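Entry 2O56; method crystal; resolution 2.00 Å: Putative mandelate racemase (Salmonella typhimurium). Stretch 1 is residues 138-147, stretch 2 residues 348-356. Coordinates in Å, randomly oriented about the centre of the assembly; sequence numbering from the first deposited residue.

Stretch 1 138-147: QFGWGDGSDK
Stretch 2 (348-356) ELHRYALLE

Stretch 1 (138-147) leaves a 3-10 segment at Gln138 and Phe139 (phi/psi -60/-17 and -106/10) and continues as loop. Gly140 (92/173) and Gly142 (99/165) flank an extended Trp141 (-157/153); at both glycines a CB would be jammed against the preceding carbonyl O, so glycine suits each place. A type II turn follows from Gly142 to Ser145, with Asp143 at -75/150 and Gly144 at 79/7, a positive phi that favours glycine. Ser145 (-105/29), chi1 p at 82°, ties the turn together through a hydrogen bond from OG to Gly142 O, 2.7 Å.

Stretch 2 enters as a strand through Glu348 and Leu349 (-97/122 and -117/116). Residues Arg351 to Leu354 then take helical angles, from -60/-43 to -84/-16, and coil tightly: Leu354 N bonds to Arg351 O and Leu355 N to Tyr352 O, both 3.1 Å, while the bond from Ala353 N to His350 O, 3.3 Å, is weak. Leu355 (-89/157) is the N-cap residue of the helix that Glu356 begins. Across the stretches, the CA atoms of Trp141 and Arg351 lie 6.7 Å apart and those of Asp146 and Tyr352 8.0 Å, and, end to end, the two stretches run in about the same direction.

Arg351 dominates the contact. Its CB points toward stretch 1, and the chain (chi1 t, chi2 -132°, chi3 m, chi4 114°) carries the guanidinium into the loop, among backbone oxygens suited to a cationic group. Phe139 O lies at the guanidinium edge, a very short 2.4 Å from Arg351 NH1. Ser145 O sits over one face, 2.8 Å from Arg351 NH1, but the angle is too poor for a hydrogen bond. Ser145 OG approaches Arg351 NE to 3.0 Å, bringing the hydroxyl that fastens the turn close to the arginine as well.

Trp141 is buried and supplies the apolar part. With chi1 t (-159°) and chi2 -95°, its CB points sideways but its ring reaches stretch 2. Arg351 CG lies over one ring face, and Trp141 CZ3 comes to 3.7 Å from Arg351 CB, so the arginine's aliphatic portion packs on the indole. Leu349 O lies near the ring plane, 3.5 Å from Trp141 CH2. Leu349 (chi1 t, chi2 84°) brings its CD2 to 3.9 Å from Trp141 CZ2, an apolar contact in a buried setting. Trp141 NE1 is hydrogen-bonded elsewhere in the structure.

At the exposed margin, Asp146 (chi1 m, -75°) brings OD2 to 3.6 Å from CD1 of Leu355 (chi1 m, chi2 t). In all, 388 Å² is buried, both sides summed.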

# COMPACT_ATOMS: atom_id res chain seq x y z
N GLN A 138 -38.33 16.24 7.15
CA GLN A 138 -38.84 16.73 5.87
C GLN A 138 -40.31 16.36 5.66
O GLN A 138 -40.99 16.95 4.82
CB GLN A 138 -37.99 16.26 4.69
CG GLN A 138 -38.00 14.73 4.46
CD GLN A 138 -36.94 14.00 5.27
OE1 GLN A 138 -36.40 14.53 6.23
NE2 GLN A 138 -36.63 12.77 4.86
N PHE A 139 -40.79 15.39 6.44
CA PHE A 139 -42.17 14.97 6.33
C PHE A 139 -43.00 15.47 7.50
O PHE A 139 -44.15 15.07 7.67
CB PHE A 139 -42.25 13.45 6.22
CG PHE A 139 -41.50 12.88 5.05
CD1 PHE A 139 -41.68 13.40 3.77
CD2 PHE A 139 -40.62 11.82 5.22
CE1 PHE A 139 -40.99 12.88 2.69
CE2 PHE A 139 -39.93 11.29 4.14
CZ PHE A 139 -40.12 11.81 2.87
N GLY A 140 -42.42 16.35 8.29
CA GLY A 140 -43.12 16.97 9.40
C GLY A 140 -42.97 16.26 10.72
O GLY A 140 -42.41 15.16 10.81
N TRP A 141 -43.50 16.89 11.77
CA TRP A 141 -43.53 16.31 13.10
C TRP A 141 -44.65 17.00 13.89
O TRP A 141 -44.97 18.16 13.62
CB TRP A 141 -42.19 16.53 13.82
CG TRP A 141 -41.99 15.56 14.94
CD1 TRP A 141 -42.28 15.75 16.27
CD2 TRP A 141 -41.50 14.22 14.83
NE1 TRP A 141 -41.98 14.62 16.99
CE2 TRP A 141 -41.50 13.66 16.12
CE3 TRP A 141 -41.03 13.45 13.75
CZ2 TRP A 141 -41.06 12.36 16.37
CZ3 TRP A 141 -40.61 12.17 14.00
CH2 TRP A 141 -40.63 11.63 15.30
N GLY A 142 -45.21 16.28 14.87
CA GLY A 142 -46.41 16.72 15.60
C GLY A 142 -47.65 16.03 15.06
O GLY A 142 -47.62 15.46 13.98
N ASP A 143 -48.75 16.09 15.81
CA ASP A 143 -50.02 15.58 15.29
C ASP A 143 -50.65 16.51 14.25
O ASP A 143 -50.44 17.73 14.27
CB ASP A 143 -51.01 15.21 16.40
CG ASP A 143 -51.28 16.36 17.34
OD1 ASP A 143 -50.55 16.48 18.35
OD2 ASP A 143 -52.23 17.13 17.07
N GLY A 144 -51.38 15.93 13.31
CA GLY A 144 -51.88 16.65 12.15
C GLY A 144 -50.84 16.87 11.05
O GLY A 144 -51.10 17.58 10.08
N SER A 145 -49.67 16.26 11.21
CA SER A 145 -48.60 16.37 10.21
C SER A 145 -48.44 15.10 9.37
O SER A 145 -47.35 14.80 8.89
CB SER A 145 -47.28 16.75 10.89
OG SER A 145 -46.63 15.61 11.45
N ASP A 146 -49.54 14.36 9.19
CA ASP A 146 -49.48 12.96 8.75
C ASP A 146 -49.04 12.76 7.30
O ASP A 146 -48.51 11.71 6.95
CB ASP A 146 -50.80 12.23 9.00
CG ASP A 146 -51.01 11.89 10.47
OD1 ASP A 146 -50.88 12.79 11.33
OD2 ASP A 146 -51.32 10.72 10.75
N LYS A 147 -49.27 13.76 6.45
CA LYS A 147 -48.49 13.87 5.21
C LYS A 147 -48.07 15.31 4.85
O LYS A 147 -48.47 15.88 3.84
CB LYS A 147 -49.10 13.07 4.05
CG LYS A 147 -50.25 13.72 3.28
CD LYS A 147 -51.60 13.40 3.84
CE LYS A 147 -52.52 14.59 3.74
NZ LYS A 147 -53.66 14.39 4.67
N GLU A 348 -33.32 5.51 16.36
CA GLU A 348 -34.08 6.22 15.32
C GLU A 348 -35.59 6.09 15.52
O GLU A 348 -36.13 4.99 15.50
CB GLU A 348 -33.73 5.69 13.93
CG GLU A 348 -34.55 6.31 12.79
CD GLU A 348 -34.06 5.92 11.39
OE1 GLU A 348 -33.48 4.83 11.25
OE2 GLU A 348 -34.28 6.70 10.44
N LEU A 349 -36.28 7.22 15.65
CA LEU A 349 -37.74 7.19 15.76
C LEU A 349 -38.45 7.89 14.61
O LEU A 349 -38.33 9.11 14.45
CB LEU A 349 -38.21 7.78 17.09
CG LEU A 349 -39.73 7.91 17.26
CD1 LEU A 349 -40.32 6.61 17.74
CD2 LEU A 349 -40.05 9.02 18.21
N HIS A 350 -39.22 7.13 13.83
CA HIS A 350 -40.09 7.73 12.84
C HIS A 350 -41.42 8.08 13.47
O HIS A 350 -41.87 7.40 14.39
CB HIS A 350 -40.36 6.78 11.70
CG HIS A 350 -39.14 6.39 10.93
ND1 HIS A 350 -38.76 7.03 9.77
CD2 HIS A 350 -38.23 5.42 11.15
CE1 HIS A 350 -37.66 6.47 9.31
NE2 HIS A 350 -37.32 5.48 10.12
N ARG A 351 -42.06 9.12 12.93
CA ARG A 351 -43.36 9.58 13.40
C ARG A 351 -44.44 8.50 13.28
O ARG A 351 -45.24 8.30 14.20
CB ARG A 351 -43.77 10.83 12.64
CG ARG A 351 -44.81 11.67 13.35
CD ARG A 351 -45.93 12.04 12.41
NE ARG A 351 -45.47 12.87 11.29
CZ ARG A 351 -45.47 12.47 10.03
NH1 ARG A 351 -45.03 13.29 9.08
NH2 ARG A 351 -45.92 11.26 9.70
N TYR A 352 -44.45 7.78 12.15
CA TYR A 352 -45.50 6.79 11.86
C TYR A 352 -45.51 5.66 12.89
O TYR A 352 -46.54 5.02 13.10
CB TYR A 352 -45.31 6.19 10.45
CG TYR A 352 -44.26 5.11 10.42
CD1 TYR A 352 -44.57 3.79 10.79
CD2 TYR A 352 -42.95 5.40 10.04
CE1 TYR A 352 -43.61 2.81 10.81
CE2 TYR A 352 -41.98 4.41 10.04
CZ TYR A 352 -42.32 3.12 10.43
OH TYR A 352 -41.35 2.14 10.43
N ALA A 353 -44.36 5.41 13.52
CA ALA A 353 -44.19 4.32 14.47
C ALA A 353 -45.01 4.53 15.75
O ALA A 353 -45.32 3.57 16.47
CB ALA A 353 -42.72 4.16 14.81
N LEU A 354 -45.33 5.79 16.03
CA LEU A 354 -46.14 6.17 17.19
C LEU A 354 -47.64 6.05 16.91
O LEU A 354 -48.45 6.06 17.83
CB LEU A 354 -45.82 7.62 17.58
CG LEU A 354 -44.39 8.01 17.95
CD1 LEU A 354 -44.25 9.54 17.97
CD2 LEU A 354 -44.04 7.42 19.30
N LEU A 355 -47.99 5.95 15.63
CA LEU A 355 -49.37 6.14 15.19
C LEU A 355 -50.16 4.84 15.23
O LEU A 355 -49.59 3.76 15.10
CB LEU A 355 -49.40 6.73 13.78
CG LEU A 355 -48.74 8.10 13.61
CD1 LEU A 355 -48.86 8.55 12.16
CD2 LEU A 355 -49.35 9.13 14.55
N GLU A 356 -51.47 4.98 15.31
CA GLU A 356 -52.40 3.86 15.38
C GLU A 356 -52.27 2.76 14.38
O GLU A 356 -52.21 1.65 14.75
CB GLU A 356 -53.83 4.36 15.37
CG GLU A 356 -54.26 4.85 16.69
CD GLU A 356 -54.58 3.73 17.59
OE1 GLU A 356 -55.35 2.87 17.12
OE2 GLU A 356 -54.09 3.68 18.74